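HdaB,HdaA (Adhesin), HUS-associated diffuse adherence (Escherichia coli, PDB 5D55) forms the minor subunit at the tip of the enteroaggregative AAF/IV (Hda) adhesive pilus, assembled by the chaperone-usher route, and probably takes part in adherence. Local coordinates at residues Leu32-Ile37 with Ala102-Ile107. Numbering follows the deposited sequence.
Sequences LATGRI and ASIFYI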
ATOM      1  N   LEU B  32      -4.614  28.125   3.454  1.00 21.47           N
ATOM      2  CA  LEU B  32      -5.899  28.149   2.754  1.00 22.41           C
ATOM      3  C   LEU B  32      -6.792  26.950   3.109  1.00 21.82           C
ATOM      4  O   LEU B  32      -8.011  26.992   2.888  1.00 21.50           O
ATOM      5  CB  LEU B  32      -5.694  28.164   1.242  1.00 22.52           C
ATOM      6  CG  LEU B  32      -4.857  29.279   0.607  1.00 24.53           C
ATOM      7  CD1 LEU B  32      -4.664  28.956  -0.844  1.00 25.81           C
ATOM      8  CD2 LEU B  32      -5.508  30.645   0.773  1.00 24.64           C
ATOM      9  N   ALA B  33      -6.169  25.894   3.631  1.00 21.73           N
ATOM     10  CA  ALA B  33      -6.870  24.692   4.123  1.00 22.77           C
ATOM     11  C   ALA B  33      -6.011  23.916   5.116  1.00 22.18           C
ATOM     12  O   ALA B  33      -4.780  23.977   5.062  1.00 21.88           O
ATOM     13  CB  ALA B  33      -7.280  23.786   2.961  1.00 21.00           C
ATOM     14  N   THR B  34      -6.664  23.180   6.012  1.00 22.64           N
ATOM     15  CA  THR B  34      -5.980  22.377   7.034  1.00 22.57           C
ATOM     16  C   THR B  34      -6.271  20.912   6.791  1.00 23.19           C
ATOM     17  O   THR B  34      -7.436  20.504   6.701  1.00 22.97           O
ATOM     18  CB  THR B  34      -6.446  22.737   8.462  1.00 23.95           C
ATOM     19  OG1 THR B  34      -6.319  24.145   8.673  1.00 25.75           O
ATOM     20  CG2 THR B  34      -5.639  21.957   9.539  1.00 23.49           C
ATOM     21  N   GLY B  35      -5.209  20.125   6.671  1.00 22.65           N
ATOM     22  CA  GLY B  35      -5.341  18.719   6.365  1.00 21.89           C
ATOM     23  C   GLY B  35      -4.870  17.843   7.507  1.00 22.65           C
ATOM     24  O   GLY B  35      -4.159  18.289   8.396  1.00 22.50           O
ATOM     25  N   ARG B  36      -5.285  16.584   7.475  1.00 24.04           N
ATOM     26  CA  ARG B  36      -4.806  15.594   8.422  1.00 23.86           C
ATOM     27  C   ARG B  36      -4.761  14.248   7.733  1.00 24.61           C
ATOM     28  O   ARG B  36      -5.670  13.896   6.971  1.00 25.56           O
ATOM     29  CB  ARG B  36      -5.708  15.524   9.646  1.00 25.25           C
ATOM     30  CG  ARG B  36      -5.255  14.495  10.693  1.00 26.46           C
ATOM     31  CD  ARG B  36      -6.285  14.340  11.782  1.00 27.32           C
ATOM     32  NE  ARG B  36      -7.569  13.952  11.221  1.00 29.47           N
ATOM     33  CZ  ARG B  36      -8.749  14.226  11.768  1.00 31.14           C
ATOM     34  NH1 ARG B  36      -8.820  14.900  12.913  1.00 32.17           N
ATOM     35  NH2 ARG B  36      -9.858  13.818  11.165  1.00 31.84           N
ATOM     36  N   ILE B  37      -3.688  13.511   7.991  1.00 24.86           N
ATOM     37  CA  ILE B  37      -3.565  12.135   7.527  1.00 25.00           C
ATOM     38  C   ILE B  37      -3.401  11.204   8.736  1.00 26.15           C
ATOM     39  O   ILE B  37      -2.645  11.522   9.653  1.00 25.60           O
ATOM     40  CB  ILE B  37      -2.405  11.991   6.495  1.00 25.94           C
ATOM     41  CG1 ILE B  37      -2.258  10.537   6.033  1.00 26.52           C
ATOM     42  CG2 ILE B  37      -1.080  12.574   7.039  1.00 25.32           C
ATOM     43  CD1 ILE B  37      -1.610  10.418   4.673  1.00 29.49           C
ATOM     44  N   ALA B 102      -1.139  10.140  13.652  1.00 33.57           N
ATOM     45  CA  ALA B 102      -1.730  11.279  12.947  1.00 32.15           C
ATOM     46  C   ALA B 102      -0.777  12.449  12.684  1.00 29.61           C
ATOM     47  O   ALA B 102       0.072  12.779  13.524  1.00 31.13           O
ATOM     48  CB  ALA B 102      -2.970  11.758  13.690  1.00 33.48           C
ATOM     49  N   SER B 103      -0.955  13.084  11.525  1.00 26.40           N
ATOM     50  CA  SER B 103      -0.154  14.240  11.120  0.50 24.98           C
ATOM     51  C   SER B 103      -1.016  15.322  10.469  1.00 24.22           C
ATOM     52  O   SER B 103      -1.843  15.017   9.595  1.00 23.60           O
ATOM     53  CB  SER B 103       0.926  13.815  10.116  0.50 24.20           C
ATOM     54  OG  SER B 103       2.031  13.214  10.754  0.50 24.34           O
ATOM     55  N   ILE B 104      -0.784  16.574  10.856  1.00 23.88           N
ATOM     56  CA  ILE B 104      -1.438  17.732  10.259  1.00 24.01           C
ATOM     57  C   ILE B 104      -0.562  18.306   9.142  1.00 24.05           C
ATOM     58  O   ILE B 104       0.667  18.348   9.269  1.00 23.74           O
ATOM     59  CB  ILE B 104      -1.694  18.839  11.325  1.00 25.42           C
ATOM     60  CG1 ILE B 104      -2.622  18.326  12.433  1.00 26.60           C
ATOM     61  CG2 ILE B 104      -2.263  20.138  10.682  1.00 23.77           C
ATOM     62  CD1 ILE B 104      -4.019  17.995  11.982  1.00 28.21           C
ATOM     63  N   PHE B 105      -1.198  18.735   8.053  1.00 22.18           N
ATOM     64  CA  PHE B 105      -0.539  19.488   6.997  1.00 21.69           C
ATOM     65  C   PHE B 105      -1.464  20.635   6.565  1.00 23.09           C
ATOM     66  O   PHE B 105      -2.631  20.692   7.001  1.00 22.54           O
ATOM     67  CB  PHE B 105      -0.180  18.568   5.811  1.00 21.08           C
ATOM     68  CG  PHE B 105      -1.378  17.953   5.121  1.00 22.36           C
ATOM     69  CD1 PHE B 105      -1.977  18.587   4.028  1.00 21.16           C
ATOM     70  CD2 PHE B 105      -1.918  16.755   5.580  1.00 21.01           C
ATOM     71  CE1 PHE B 105      -3.081  18.025   3.400  1.00 22.43           C
ATOM     72  CE2 PHE B 105      -3.018  16.183   4.959  1.00 21.34           C
ATOM     73  CZ  PHE B 105      -3.607  16.814   3.874  1.00 22.64           C
ATOM     74  N   TYR B 106      -0.954  21.542   5.728  1.00 22.34           N
ATOM     75  CA  TYR B 106      -1.755  22.653   5.206  1.00 22.81           C
ATOM     76  C   TYR B 106      -1.613  22.810   3.698  1.00 24.40           C
ATOM     77  O   TYR B 106      -0.615  22.381   3.106  1.00 24.94           O
ATOM     78  CB  TYR B 106      -1.399  23.981   5.898  1.00 22.02           C
ATOM     79  CG  TYR B 106      -1.426  23.909   7.411  1.00 22.88           C
ATOM     80  CD1 TYR B 106      -2.589  24.190   8.118  1.00 22.59           C
ATOM     81  CD2 TYR B 106      -0.286  23.543   8.128  1.00 22.40           C
ATOM     82  CE1 TYR B 106      -2.619  24.105   9.513  1.00 24.60           C
ATOM     83  CE2 TYR B 106      -0.297  23.462   9.503  1.00 23.81           C
ATOM     84  CZ  TYR B 106      -1.470  23.744  10.196  1.00 25.03           C
ATOM     85  OH  TYR B 106      -1.489  23.666  11.571  1.00 25.53           O
ATOM     86  N   ILE B 107      -2.631  23.401   3.075  1.00 22.66           N
ATOM     87  CA  ILE B 107      -2.478  23.941   1.739  1.00 22.60           C
ATOM     88  C   ILE B 107      -2.130  25.398   1.982  1.00 23.28           C
ATOM     89  O   ILE B 107      -2.843  26.105   2.711  1.00 22.85           O
ATOM     90  CB  ILE B 107      -3.782  23.851   0.889  1.00 23.81           C
ATOM     91  CG1 ILE B 107      -4.298  22.407   0.760  1.00 24.23           C
ATOM     92  CG2 ILE B 107      -3.590  24.539  -0.481  1.00 22.86           C
ATOM     93  CD1 ILE B 107      -3.414  21.493  -0.101  1.00 25.55           C
TER
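The ring of Phe105 lies flat over the backbone of Gly35 on the neighbouring antiparallel strand. With CG between its backbone N and carbonyl carbon (chi1 63°), the phenyl is folded across to strand 32-37, and Gly35, without a side chain, lets it rest directly on CA, 3.7 Å from the ring centroid, a CH-pi contact. The pair is hydrogen-bonded both ways, Gly35 N to Phe105 O at 2.7 Å and Phe105 N to Gly35 O at 3.0 Å.

On the other face of the sheet, Thr34 and Tyr106 stand side by side, Thr34 CG2 3.7 Å from Tyr106 CE1, while Ile104 CD1 comes within 3.8 Å of Arg36 CB. In a classic beta bulge, Leu32 and Ala33 both face Ile107, whose O accepts a straight 2.8 Å bond from Leu32 N and a weak one from Ala33 N.

These HdaB strands lie between 13-18 and 73-79 in an antiparallel sheet, consistent with the immunoglobulin-like fold of chaperone-usher pilus subunits. Ala33 and Ile107 pack on Leu16 and Phe122, and Phe105 on Ile14 and Trp83. The chemistry implies one largely apolar face, its buried Ser103 hydroxyl satisfied by Asn96, and a more exposed one of Thr34, Arg36, Ile104 and Tyr106.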